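Local coordinates for helix-turn-helix transcriptional regulator (Pseudomonas aeruginosa, PDB 5XHX), which probably binds DNA to regulate transcription as a LuxR-family regulator, this chain being its N-terminal ligand-binding domain, at residues L16-E21 and W29-Q34; V129-P134 and P164-L169; I74-T79 and T112-N117; A46-S51 and P55-F60. All coordinates share one frame; numbering follows the deposited sequence.

Contact 1 of 4, residues L16-E21 and W29-Q34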
loop_
_atom_site.group_PDB
_atom_site.type_symbol
_atom_site.label_atom_id
_atom_site.label_comp_id
_atom_site.label_asym_id
_atom_site.label_seq_id
_atom_site.Cartn_x
_atom_site.Cartn_y
_atom_site.Cartn_z
ATOM N N LEU A 16 -1.614 9.478 1.225
ATOM C CA LEU A 16 -1.578 8.025 1.128
ATOM C C LEU A 16 -0.947 7.581 -0.189
ATOM O O LEU A 16 -0.151 6.636 -0.219
ATOM C CB LEU A 16 -2.992 7.475 1.289
ATOM C CG LEU A 16 -3.147 5.958 1.251
ATOM C CD1 LEU A 16 -2.236 5.278 2.281
ATOM C CD2 LEU A 16 -4.613 5.592 1.475
ATOM N N GLY A 17 -1.276 8.259 -1.292
ATOM C CA GLY A 17 -0.704 7.864 -2.573
ATOM C C GLY A 17 0.805 8.031 -2.612
ATOM O O GLY A 17 1.521 7.174 -3.127
ATOM N N LYS A 18 1.308 9.133 -2.052
ATOM C CA LYS A 18 2.750 9.365 -1.985
ATOM C C LYS A 18 3.453 8.313 -1.124
ATOM O O LYS A 18 4.586 7.924 -1.413
ATOM C CB LYS A 18 2.980 10.789 -1.452
ATOM C CG LYS A 18 4.361 11.127 -0.909
ATOM C CD LYS A 18 4.305 12.476 -0.148
ATOM C CE LYS A 18 5.676 12.911 0.359
ATOM N NZ LYS A 18 6.751 12.485 -0.571
ATOM N N LEU A 19 2.787 7.832 -0.079
ATOM C CA LEU A 19 3.363 6.809 0.784
ATOM C C LEU A 19 3.413 5.466 0.071
ATOM O O LEU A 19 4.447 4.780 0.071
ATOM C CB LEU A 19 2.533 6.724 2.063
ATOM C CG LEU A 19 2.883 5.654 3.083
ATOM C CD1 LEU A 19 4.320 5.855 3.557
ATOM C CD2 LEU A 19 1.894 5.758 4.239
ATOM N N LEU A 20 2.301 5.089 -0.575
ATOM C CA LEU A 20 2.254 3.840 -1.328
ATOM C C LEU A 20 3.218 3.853 -2.505
ATOM O O LEU A 20 3.770 2.806 -2.859
ATOM C CB LEU A 20 0.821 3.582 -1.819
ATOM C CG LEU A 20 -0.177 3.368 -0.684
ATOM C CD1 LEU A 20 -1.595 3.113 -1.195
ATOM C CD2 LEU A 20 0.316 2.216 0.204
ATOM N N GLU A 21 3.427 5.001 -3.115
ATOM C CA GLU A 21 4.328 5.113 -4.228
ATOM C C GLU A 21 5.793 4.902 -3.814
ATOM O O GLU A 21 6.595 4.428 -4.568
ATOM C CB GLU A 21 4.119 6.470 -4.889
ATOM C CG GLU A 21 4.846 6.703 -6.153
ATOM C CD GLU A 21 4.394 5.802 -7.277
ATOM O OE1 GLU A 21 5.259 5.287 -7.994
ATOM O OE2 GLU A 21 3.190 5.599 -7.433
ATOM N N TRP A 29 10.808 4.637 4.525
ATOM C CA TRP A 29 10.632 4.784 5.971
ATOM C C TRP A 29 10.558 6.248 6.376
ATOM O O TRP A 29 9.806 6.607 7.290
ATOM C CB TRP A 29 11.762 4.072 6.728
ATOM C CG TRP A 29 11.699 2.600 6.547
ATOM C CD1 TRP A 29 12.523 1.840 5.789
ATOM C CD2 TRP A 29 10.714 1.706 7.094
ATOM N NE1 TRP A 29 12.148 0.525 5.853
ATOM C CE2 TRP A 29 11.040 0.416 6.652
ATOM C CE3 TRP A 29 9.618 1.872 7.950
ATOM C CZ2 TRP A 29 10.289 -0.711 7.005
ATOM C CZ3 TRP A 29 8.877 0.754 8.307
ATOM C CH2 TRP A 29 9.211 -0.517 7.832
ATOM N N ARG A 30 11.340 7.112 5.718
ATOM C CA ARG A 30 11.220 8.543 5.979
ATOM C C ARG A 30 9.809 9.039 5.683
ATOM O O ARG A 30 9.246 9.820 6.458
ATOM C CB ARG A 30 12.249 9.339 5.165
ATOM C CG ARG A 30 12.197 10.850 5.476
ATOM C CD ARG A 30 13.208 11.696 4.679
ATOM N NE ARG A 30 13.115 11.484 3.236
ATOM C CZ ARG A 30 12.323 12.176 2.413
ATOM N NH1 ARG A 30 11.537 13.138 2.881
ATOM N NH2 ARG A 30 12.318 11.900 1.113
ATOM N N ILE A 31 9.206 8.575 4.583
ATOM C CA ILE A 31 7.863 9.048 4.236
ATOM C C ILE A 31 6.827 8.497 5.211
ATOM O O ILE A 31 5.878 9.193 5.585
ATOM C CB ILE A 31 7.511 8.686 2.779
ATOM C CG1 ILE A 31 8.534 9.296 1.809
ATOM C CG2 ILE A 31 6.075 9.183 2.442
ATOM C CD1 ILE A 31 8.707 10.787 1.990
ATOM N N LEU A 32 6.992 7.246 5.648
ATOM C CA LEU A 32 6.070 6.689 6.635
ATOM C C LEU A 32 6.146 7.455 7.955
ATOM O O LEU A 32 5.118 7.850 8.525
ATOM C CB LEU A 32 6.367 5.195 6.833
ATOM C CG LEU A 32 5.552 4.482 7.927
ATOM C CD1 LEU A 32 4.048 4.745 7.784
ATOM C CD2 LEU A 32 5.839 2.989 7.902
ATOM N N ALA A 33 7.363 7.698 8.451
ATOM C CA ALA A 33 7.510 8.455 9.695
ATOM C C ALA A 33 6.964 9.872 9.559
ATOM O O ALA A 33 6.367 10.410 10.498
ATOM C CB ALA A 33 8.985 8.495 10.108
ATOM N N GLN A 34 7.189 10.511 8.410
ATOM C CA GLN A 34 6.653 11.861 8.215
ATOM C C GLN A 34 5.133 11.846 8.120
ATOM O O GLN A 34 4.466 12.759 8.624
ATOM C CB GLN A 34 7.274 12.499 6.966
ATOM C CG GLN A 34 8.745 12.893 7.186
ATOM C CD GLN A 34 9.445 13.368 5.922
ATOM O OE1 GLN A 34 8.862 13.378 4.834
ATOM N NE2 GLN A 34 10.712 13.763 6.062
HETATM O O HOH W 1 9.991 12.341 -1.005
HETATM O O HOH W 2 9.001 14.458 0.911
#
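Leu19 and Lys18 of one helix meet Ile31 and Leu32 of the next, the two segments running nearly antiparallel (154°) with their axes 9.3 Å apart at closest. Leu19 does its touching with one branch. Its CG stands anti to the backbone N (chi1 176°), which carries CD1 across to the second helix. There CD1 lies 3.6 Å from Leu32 CA, close against the backbone, and also packs on Leu32 CB and Ile31 CG2. Ile31 points toward the first helix and splits its work between two ends: CG2 takes Leu19, while CD1, with chi2 -54°, meets Lys18. The lysine chain, extended as far as CE, crosses the isoleucine at about a right angle, and a bend at its last torsion places NZ 3.6 Å from Ile31 CD1. The same methyl group also rests over the rim of the Arg30 guanidinium, 3.5 Å above its plane. Lys18 NZ and Arg30 NH2, 5.8 Å apart, do not meet directly; one water joins them, weakly on the lysine side, and a second water links NZ to Arg30 NH1 by two weak bonds. Both waters act as acceptors, which probably eases the proximity of like charges at this exposed edge. On the inner side Leu19 also packs on Trp165 and Leu169, and Leu16 and Leu20 face their counterparts in the second subunit. This is an antiparallel helical hairpin beside the sheet, as in the alpha-beta-alpha ligand-binding domains of LuxR-type regulators.

Contact 2 of 4, residues V129-P134 and P164-L169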
loop_
_atom_site.group_PDB
_atom_site.type_symbol
_atom_site.label_atom_id
_atom_site.label_comp_id
_atom_site.label_asym_id
_atom_site.label_seq_id
_atom_site.Cartn_x
_atom_site.Cartn_y
_atom_site.Cartn_z
ATOM N N VAL A 129 7.645 5.339 20.815
ATOM C CA VAL A 129 6.718 4.249 20.537
ATOM C C VAL A 129 7.321 3.427 19.419
ATOM O O VAL A 129 8.176 3.890 18.672
ATOM C CB VAL A 129 5.299 4.712 20.130
ATOM C CG1 VAL A 129 4.678 5.555 21.211
ATOM C CG2 VAL A 129 5.353 5.467 18.785
ATOM N N GLN A 130 6.828 2.204 19.285
ATOM C CA GLN A 130 7.315 1.316 18.246
ATOM C C GLN A 130 6.163 0.455 17.748
ATOM O O GLN A 130 5.440 -0.135 18.553
ATOM C CB GLN A 130 8.446 0.444 18.806
ATOM C CG GLN A 130 9.251 -0.321 17.808
ATOM C CD GLN A 130 10.413 -1.031 18.476
ATOM O OE1 GLN A 130 11.529 -0.514 18.525
ATOM N NE2 GLN A 130 10.136 -2.182 19.046
ATOM N N TYR A 131 6.028 0.348 16.428
ATOM C CA TYR A 131 5.234 -0.719 15.822
ATOM C C TYR A 131 6.114 -1.951 15.632
ATOM O O TYR A 131 7.174 -1.853 15.010
ATOM C CB TYR A 131 4.677 -0.289 14.464
ATOM C CG TYR A 131 3.584 0.774 14.497
ATOM C CD1 TYR A 131 2.237 0.423 14.641
ATOM C CD2 TYR A 131 3.902 2.115 14.352
ATOM C CE1 TYR A 131 1.235 1.407 14.636
ATOM C CE2 TYR A 131 2.927 3.092 14.339
ATOM C CZ TYR A 131 1.600 2.735 14.479
ATOM O OH TYR A 131 0.650 3.714 14.462
ATOM N N ASN A 132 5.662 -3.103 16.146
ATOM C CA ASN A 132 6.382 -4.380 16.063
ATOM C C ASN A 132 5.621 -5.321 15.148
ATOM O O ASN A 132 4.459 -5.639 15.428
ATOM C CB ASN A 132 6.506 -5.065 17.425
ATOM C CG ASN A 132 7.551 -4.462 18.296
ATOM O OD1 ASN A 132 7.846 -3.277 18.188
ATOM N ND2 ASN A 132 8.151 -5.289 19.160
ATOM N N VAL A 133 6.274 -5.800 14.102
ATOM C CA VAL A 133 5.664 -6.702 13.135
ATOM C C VAL A 133 6.496 -7.976 13.072
ATOM O O VAL A 133 7.587 -7.981 12.495
ATOM C CB VAL A 133 5.540 -6.043 11.754
ATOM C CG1 VAL A 133 4.948 -7.028 10.737
ATOM C CG2 VAL A 133 4.679 -4.781 11.878
ATOM N N PRO A 134 6.023 -9.067 13.671
ATOM C CA PRO A 134 6.720 -10.354 13.536
ATOM C C PRO A 134 6.852 -10.741 12.069
ATOM O O PRO A 134 5.901 -10.628 11.291
ATOM C CB PRO A 134 5.816 -11.331 14.302
ATOM C CG PRO A 134 5.073 -10.480 15.289
ATOM C CD PRO A 134 4.897 -9.132 14.627
ATOM N N PRO A 164 -3.833 -0.680 11.674
ATOM C CA PRO A 164 -4.142 -1.712 10.664
ATOM C C PRO A 164 -3.379 -1.555 9.356
ATOM O O PRO A 164 -2.829 -2.540 8.843
ATOM C CB PRO A 164 -5.656 -1.553 10.459
ATOM C CG PRO A 164 -6.149 -1.025 11.740
ATOM C CD PRO A 164 -5.064 -0.126 12.276
ATOM N N TRP A 165 -3.303 -0.347 8.807
ATOM C CA TRP A 165 -2.593 -0.204 7.550
ATOM C C TRP A 165 -1.121 0.134 7.733
ATOM O O TRP A 165 -0.332 -0.128 6.820
ATOM C CB TRP A 165 -3.269 0.837 6.640
ATOM C CG TRP A 165 -3.420 2.227 7.188
ATOM C CD1 TRP A 165 -4.538 2.756 7.759
ATOM C CD2 TRP A 165 -2.441 3.271 7.180
ATOM N NE1 TRP A 165 -4.307 4.062 8.131
ATOM C CE2 TRP A 165 -3.034 4.408 7.771
ATOM C CE3 TRP A 165 -1.124 3.362 6.714
ATOM C CZ2 TRP A 165 -2.348 5.615 7.933
ATOM C CZ3 TRP A 165 -0.442 4.555 6.877
ATOM C CH2 TRP A 165 -1.057 5.667 7.483
ATOM N N VAL A 166 -0.720 0.687 8.884
ATOM C CA VAL A 166 0.715 0.854 9.137
ATOM C C VAL A 166 1.410 -0.500 9.121
ATOM O O VAL A 166 2.412 -0.691 8.430
ATOM C CB VAL A 166 0.966 1.598 10.460
ATOM C CG1 VAL A 166 2.483 1.556 10.824
ATOM C CG2 VAL A 166 0.489 3.038 10.337
ATOM N N ILE A 167 0.873 -1.473 9.855
ATOM C CA ILE A 167 1.588 -2.744 9.939
ATOM C C ILE A 167 1.446 -3.535 8.637
ATOM O O ILE A 167 2.334 -4.316 8.283
ATOM C CB ILE A 167 1.111 -3.558 11.157
ATOM C CG1 ILE A 167 -0.306 -4.048 10.953
ATOM C CG2 ILE A 167 1.227 -2.714 12.491
ATOM C CD1 ILE A 167 -0.835 -4.856 12.141
ATOM N N ALA A 168 0.325 -3.377 7.923
ATOM C CA ALA A 168 0.190 -4.014 6.615
ATOM C C ALA A 168 1.243 -3.489 5.655
ATOM O O ALA A 168 1.894 -4.259 4.934
ATOM C CB ALA A 168 -1.218 -3.776 6.053
ATOM N N LEU A 169 1.418 -2.171 5.635
ATOM C CA LEU A 169 2.433 -1.545 4.799
ATOM C C LEU A 169 3.832 -2.026 5.170
ATOM O O LEU A 169 4.647 -2.336 4.297
ATOM C CB LEU A 169 2.360 -0.026 4.971
ATOM C CG LEU A 169 1.993 0.956 3.876
ATOM C CD1 LEU A 169 2.471 2.330 4.336
ATOM C CD2 LEU A 169 2.628 0.559 2.560
#
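Gln130 NE2 bonds to Asn132 OD1 at 2.7 Å, joining side chains two apart on one face of the strand, while from the other face Tyr131 and Val133 reach Val166 and Ile167 of the helix. The donor is tilted a little from the carbonyl plane of Asn132, and the bond helps hold the two amides, on the side turned from the helix. The contact itself is apolar. Val166 sets its CG1 methyl over the centre of the Tyr131 ring, 3.7 Å from the centroid and only 4° off the normal, a CH-pi contact in which all six ring carbons are nearly equidistant from the methyl. The same ring is approached obliquely by Ile167 CG2, 3.9 Å from Tyr131 CD1. Ile167 holds CG1 between the backbone N and the carbonyl carbon (chi1 69°), which leaves CG2 directed at the strand. Val133 completes the layer, its CG2 lying 3.8 Å from Ile167 CB. The buried Tyr131 hydroxyl is satisfied by the carbonyl oxygen of Phe159, about two turns before Val166 in the same, kinked helix. The axes of the two short segments run at 54°. Strand 127-134 lies between strands 140-147 and 98-101; helix 153-173 covers its Tyr131 and Val133 face and helix 86-92 packs on Gln130 and Asn132, while Trp165 turns to helix 11-21 and to His13 of the second subunit.

Contact 3 of 4, residues I74-T79 and T112-N117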
loop_
_atom_site.group_PDB
_atom_site.type_symbol
_atom_site.label_atom_id
_atom_site.label_comp_id
_atom_site.label_asym_id
_atom_site.label_seq_id
_atom_site.Cartn_x
_atom_site.Cartn_y
_atom_site.Cartn_z
ATOM N N ILE A 74 26.120 4.033 16.730
ATOM C CA ILE A 74 25.313 3.078 15.974
ATOM C C ILE A 74 25.939 1.691 16.043
ATOM O O ILE A 74 25.255 0.693 16.301
ATOM C CB ILE A 74 25.149 3.537 14.515
ATOM C CG1 ILE A 74 24.469 4.910 14.447
ATOM C CG2 ILE A 74 24.374 2.492 13.727
ATOM C CD1 ILE A 74 23.027 4.919 14.916
ATOM N N SER A 75 27.254 1.613 15.816
ATOM C CA SER A 75 27.961 0.340 15.933
ATOM C C SER A 75 27.839 -0.233 17.340
ATOM O O SER A 75 27.624 -1.441 17.506
ATOM C CB SER A 75 29.428 0.530 15.543
ATOM O OG SER A 75 30.163 -0.645 15.792
ATOM N N ARG A 76 27.945 0.621 18.370
ATOM C CA ARG A 76 27.782 0.141 19.740
ATOM C C ARG A 76 26.388 -0.423 19.966
ATOM O O ARG A 76 26.221 -1.442 20.654
ATOM C CB ARG A 76 28.050 1.259 20.748
ATOM C CG ARG A 76 29.505 1.726 20.829
ATOM C CD ARG A 76 29.778 2.290 22.217
ATOM N NE ARG A 76 29.793 1.218 23.204
ATOM C CZ ARG A 76 29.553 1.372 24.500
ATOM N NH1 ARG A 76 29.259 2.573 24.997
ATOM N NH2 ARG A 76 29.600 0.312 25.298
ATOM N N TYR A 77 25.367 0.257 19.445
ATOM C CA TYR A 77 24.017 -0.278 19.544
ATOM C C TYR A 77 23.956 -1.665 18.921
ATOM O O TYR A 77 23.530 -2.632 19.561
ATOM C CB TYR A 77 23.016 0.677 18.866
ATOM C CG TYR A 77 21.592 0.202 19.003
ATOM C CD1 TYR A 77 20.869 0.445 20.157
ATOM C CD2 TYR A 77 20.984 -0.503 17.991
ATOM C CE1 TYR A 77 19.573 0.008 20.298
ATOM C CE2 TYR A 77 19.672 -0.956 18.121
ATOM C CZ TYR A 77 18.977 -0.700 19.269
ATOM O OH TYR A 77 17.685 -1.153 19.415
ATOM N N ILE A 78 24.427 -1.783 17.682
ATOM C CA ILE A 78 24.309 -3.034 16.940
ATOM C C ILE A 78 25.083 -4.170 17.615
ATOM O O ILE A 78 24.622 -5.322 17.637
ATOM C CB ILE A 78 24.756 -2.810 15.488
ATOM C CG1 ILE A 78 23.737 -1.908 14.770
ATOM C CG2 ILE A 78 24.928 -4.126 14.745
ATOM C CD1 ILE A 78 24.141 -1.565 13.342
ATOM N N THR A 79 26.262 -3.878 18.182
ATOM C CA THR A 79 27.098 -4.959 18.716
ATOM C C THR A 79 26.852 -5.230 20.192
ATOM O O THR A 79 27.564 -6.052 20.782
ATOM C CB THR A 79 28.596 -4.669 18.507
ATOM O OG1 THR A 79 28.957 -3.493 19.246
ATOM C CG2 THR A 79 28.905 -4.469 17.046
ATOM N N THR A 112 19.380 3.433 34.637
ATOM C CA THR A 112 20.752 3.214 35.070
ATOM C C THR A 112 21.595 2.489 34.029
ATOM O O THR A 112 22.781 2.256 34.269
ATOM C CB THR A 112 20.771 2.436 36.391
ATOM O OG1 THR A 112 20.510 1.048 36.140
ATOM C CG2 THR A 112 19.713 2.990 37.342
ATOM N N THR A 113 21.022 2.128 32.883
ATOM C CA THR A 113 21.770 1.389 31.873
ATOM C C THR A 113 22.651 2.335 31.066
ATOM O O THR A 113 22.363 3.528 30.933
ATOM C CB THR A 113 20.828 0.637 30.924
ATOM O OG1 THR A 113 20.054 1.580 30.170
ATOM C CG2 THR A 113 19.888 -0.287 31.701
ATOM N N GLU A 114 23.745 1.792 30.531
ATOM C CA GLU A 114 24.549 2.573 29.598
ATOM C C GLU A 114 23.723 2.993 28.387
ATOM O O GLU A 114 23.846 4.127 27.903
ATOM C CB GLU A 114 25.776 1.784 29.158
ATOM C CG GLU A 114 26.723 2.575 28.269
ATOM C CD GLU A 114 27.993 1.804 27.963
ATOM O OE1 GLU A 114 28.062 0.620 28.350
ATOM O OE2 GLU A 114 28.921 2.377 27.352
ATOM N N TYR A 115 22.872 2.088 27.887
ATOM C CA TYR A 115 22.009 2.402 26.748
ATOM C C TYR A 115 21.233 3.704 26.980
ATOM O O TYR A 115 21.178 4.578 26.108
ATOM C CB TYR A 115 21.058 1.218 26.477
ATOM C CG TYR A 115 20.003 1.556 25.455
ATOM C CD1 TYR A 115 20.314 1.557 24.105
ATOM C CD2 TYR A 115 18.713 1.928 25.841
ATOM C CE1 TYR A 115 19.385 1.899 23.158
ATOM C CE2 TYR A 115 17.748 2.271 24.882
ATOM C CZ TYR A 115 18.113 2.241 23.535
ATOM O OH TYR A 115 17.244 2.581 22.533
ATOM N N TYR A 116 20.660 3.865 28.169
ATOM C CA TYR A 116 19.876 5.063 28.469
ATOM C C TYR A 116 20.711 6.338 28.346
ATOM O O TYR A 116 20.259 7.342 27.778
ATOM C CB TYR A 116 19.290 4.946 29.877
ATOM C CG TYR A 116 18.448 6.124 30.329
ATOM C CD1 TYR A 116 17.137 6.263 29.902
ATOM C CD2 TYR A 116 18.957 7.083 31.203
ATOM C CE1 TYR A 116 16.350 7.331 30.318
ATOM C CE2 TYR A 116 18.177 8.156 31.628
ATOM C CZ TYR A 116 16.875 8.272 31.180
ATOM O OH TYR A 116 16.089 9.326 31.587
ATOM N N ASN A 117 21.934 6.319 28.871
ATOM C CA ASN A 117 22.730 7.536 28.968
ATOM C C ASN A 117 23.541 7.824 27.723
ATOM O O ASN A 117 24.062 8.936 27.581
ATOM C CB ASN A 117 23.666 7.453 30.170
ATOM C CG ASN A 117 22.914 7.481 31.461
ATOM O OD1 ASN A 117 22.479 8.544 31.910
ATOM N ND2 ASN A 117 22.725 6.312 32.065
#
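Arg76 and Glu114 form the ionic part of this contact, a salt bridge between two exposed side chains at the surface of the paired helices. Its shortest link, Arg76 NH1 to Glu114 OE2, is modelled at 2.4 Å, a doubtful length. Glu114 runs out fully extended, Arg76 is bent at chi3, and the two side chains cross at about a right angle. Glu114 OE2 sits at the edge of the guanidinium near its plane and also takes a weak bond from NH2 at 3.0 Å; OE1 adds a weak, long bond to NH2. The two groups are turned 55° against each other, so the bridge is not a flat, two-pronged pairing. Aromatic packing supplies the buried part. The Tyr77 and Tyr115 rings meet at their rims with planes at 46° and centroids 5.9 Å apart, neither lying over the other; Tyr115 CE1 comes in at the edge of the Tyr77 ring. Tyr119 extends the cluster by stacking on Tyr77, and the Tyr77 hydroxyl bonds to Asp85. Hydrogen bonds within the second segment order the start of its helix. Thr113 is the N-cap, and Tyr116 N gives the capping bond to Thr113 OG1 at 3.1 Å. Separately, the Asn117 side chain bonds the backbone through ND2 to Thr113 O at 3.0 Å. Glu114 lies in this first turn, where its negative charge would probably suit the helix end. The capped helix and its tyrosine cluster belong to the helical layer over the sheet; in LuxR-type relatives the autoinducer pocket lies between this layer and the sheet.

Contact 4 of 4, residues A46-S51 and P55-F60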
loop_
_atom_site.group_PDB
_atom_site.type_symbol
_atom_site.label_atom_id
_atom_site.label_comp_id
_atom_site.label_asym_id
_atom_site.label_seq_id
_atom_site.Cartn_x
_atom_site.Cartn_y
_atom_site.Cartn_z
ATOM N N ALA A 46 13.486 5.272 13.461
ATOM C CA ALA A 46 14.363 4.245 12.930
ATOM C C ALA A 46 13.507 3.052 12.528
ATOM O O ALA A 46 12.497 2.762 13.170
ATOM C CB ALA A 46 15.427 3.836 13.957
ATOM N N ALA A 47 13.896 2.381 11.448
ATOM C CA ALA A 47 13.312 1.099 11.079
ATOM C C ALA A 47 14.388 0.024 11.165
ATOM O O ALA A 47 15.488 0.200 10.632
ATOM C CB ALA A 47 12.705 1.143 9.671
ATOM N N LEU A 48 14.072 -1.087 11.824
ATOM C CA LEU A 48 15.081 -2.107 12.086
ATOM C C LEU A 48 14.407 -3.457 12.291
ATOM O O LEU A 48 13.212 -3.541 12.587
ATOM C CB LEU A 48 15.954 -1.734 13.308
ATOM C CG LEU A 48 15.400 -1.626 14.741
ATOM C CD1 LEU A 48 16.548 -1.339 15.757
ATOM C CD2 LEU A 48 14.315 -0.529 14.878
ATOM N N ILE A 49 15.199 -4.518 12.154
ATOM C CA ILE A 49 14.733 -5.874 12.405
ATOM C C ILE A 49 15.518 -6.440 13.580
ATOM O O ILE A 49 16.751 -6.538 13.523
ATOM C CB ILE A 49 14.867 -6.762 11.160
ATOM C CG1 ILE A 49 14.034 -6.168 10.005
ATOM C CG2 ILE A 49 14.452 -8.191 11.481
ATOM C CD1 ILE A 49 14.263 -6.880 8.640
ATOM N N PHE A 50 14.803 -6.767 14.657
ATOM C CA PHE A 50 15.365 -7.491 15.784
ATOM C C PHE A 50 15.290 -8.994 15.515
ATOM O O PHE A 50 14.416 -9.476 14.782
ATOM C CB PHE A 50 14.600 -7.172 17.072
ATOM C CG PHE A 50 14.772 -5.763 17.577
ATOM C CD1 PHE A 50 16.025 -5.183 17.676
ATOM C CD2 PHE A 50 13.663 -5.025 17.985
ATOM C CE1 PHE A 50 16.176 -3.885 18.181
ATOM C CE2 PHE A 50 13.798 -3.728 18.482
ATOM C CZ PHE A 50 15.050 -3.154 18.595
ATOM N N SER A 51 16.203 -9.735 16.132
ATOM C CA SER A 51 16.257 -11.183 15.982
ATOM C C SER A 51 17.101 -11.742 17.119
ATOM O O SER A 51 17.399 -11.043 18.094
ATOM C CB SER A 51 16.827 -11.574 14.616
ATOM O OG SER A 51 18.232 -11.356 14.578
ATOM N N PRO A 55 20.856 -6.537 15.602
ATOM C CA PRO A 55 19.795 -5.829 14.866
ATOM C C PRO A 55 20.277 -5.385 13.501
ATOM O O PRO A 55 21.409 -4.922 13.342
ATOM C CB PRO A 55 19.494 -4.605 15.742
ATOM C CG PRO A 55 20.077 -4.917 17.089
ATOM C CD PRO A 55 21.239 -5.841 16.838
ATOM N N LEU A 56 19.390 -5.492 12.518
ATOM C CA LEU A 56 19.634 -4.984 11.176
ATOM C C LEU A 56 18.901 -3.652 11.031
ATOM O O LEU A 56 17.663 -3.607 11.041
ATOM C CB LEU A 56 19.172 -5.998 10.132
ATOM C CG LEU A 56 19.302 -5.603 8.662
ATOM C CD1 LEU A 56 20.743 -5.209 8.320
ATOM C CD2 LEU A 56 18.844 -6.760 7.778
ATOM N N ILE A 57 19.661 -2.572 10.909
ATOM C CA ILE A 57 19.097 -1.239 10.753
ATOM C C ILE A 57 18.788 -1.029 9.278
ATOM O O ILE A 57 19.698 -0.997 8.443
ATOM C CB ILE A 57 20.062 -0.161 11.266
ATOM C CG1 ILE A 57 20.512 -0.476 12.698
ATOM C CG2 ILE A 57 19.421 1.225 11.158
ATOM C CD1 ILE A 57 19.463 -0.224 13.737
ATOM N N LEU A 58 17.505 -0.865 8.960
ATOM C CA LEU A 58 17.091 -0.642 7.578
ATOM C C LEU A 58 17.196 0.824 7.184
ATOM O O LEU A 58 17.664 1.142 6.080
ATOM C CB LEU A 58 15.658 -1.142 7.369
ATOM C CG LEU A 58 15.388 -2.637 7.628
ATOM C CD1 LEU A 58 13.880 -2.945 7.445
ATOM C CD2 LEU A 58 16.232 -3.529 6.722
ATOM N N SER A 59 16.790 1.726 8.068
ATOM C CA SER A 59 16.815 3.144 7.748
ATOM C C SER A 59 16.614 3.900 9.047
ATOM O O SER A 59 15.987 3.384 9.976
ATOM C CB SER A 59 15.721 3.498 6.717
ATOM O OG SER A 59 15.755 4.864 6.346
ATOM N N PHE A 60 17.176 5.106 9.123
ATOM C CA PHE A 60 16.927 5.934 10.291
ATOM C C PHE A 60 17.158 7.391 9.918
ATOM O O PHE A 60 17.824 7.700 8.929
ATOM C CB PHE A 60 17.770 5.496 11.507
ATOM C CG PHE A 60 19.254 5.659 11.334
ATOM C CD1 PHE A 60 19.981 4.766 10.560
ATOM C CD2 PHE A 60 19.929 6.678 11.987
ATOM C CE1 PHE A 60 21.361 4.908 10.418
ATOM C CE2 PHE A 60 21.303 6.826 11.853
ATOM C CZ PHE A 60 22.020 5.943 11.073
#
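Ala47 and Ser59 pair near the open end of this hairpin: Ala47 N bonds to Ser59 O at 2.7 Å, almost straight at 174°. In return Ala47 O accepts two donors, Leu58 N at 2.8 Å and Ser59 N at 3.3 Å, both from the same face of its carbonyl plane. Leu58 and Ser59 together opposite one residue make a classic beta bulge, and the helix-like backbone of Leu58 shifts the register by one. Beyond it the regular antiparallel pattern resumes, with Ile49 N to Leu56 O at 2.9 Å and Leu56 N to Ile49 O at 3.0 Å. The next shell is apolar. Leu48 and Ile57, a non-hydrogen-bonded pair, lie side by side and point the same way, Leu48 CD1 being 3.7 Å from Ile57 CD1; the leucine's chi1 of 65° helps place CG over one face of the Phe50 ring, toward its rim. Beside Leu48, on the Tyr77 side, Pro55 CB and CG approach that ring obliquely. The Ala46 and Phe60 CB atoms meet at 3.8 Å. On the face of Ala47 and Ile49, Leu58 CD1 packs on Ile49 CG1 and CD1. Further out, Tyr77 backs Leu48 and Phe50, and Trp29 lies against Ala47 and Ser59. Glu63 OE2 bonds both Ser59 OG and Phe60 N, tying the strand end after the bulge. Strand 44-50 is bonded on its other side to strand 140-147. At the bulge both N-H groups thus keep an acceptor in Ala47 O despite the one-residue shift; the cross-strand side-chain contacts are apolar, the Ser59 hydroxyl going to Glu63.

Contacts 1 and 2 share an apolar seam, where Leu19 CD2 lies 3.5 Å from Leu169 CD1, and both face the second subunit. Contact 4 joins them to the other side of the sheet: Trp29 CD2 of contact 1 sits 3.3 Å from Ala47 CB, while Tyr77 OH of contact 3 lies 3.4 Å from Phe50 CE1. Contacts 1 and 3 lie on opposite sides of the chain's centre, their centres about 29 Å apart, and contacts 2 and 3 stay about 6 Å apart at their nearest atoms. The hairpin is thus sandwiched between a dimer-facing helical layer and an outer helical layer; in relatives the ligand binds between the latter and the sheet.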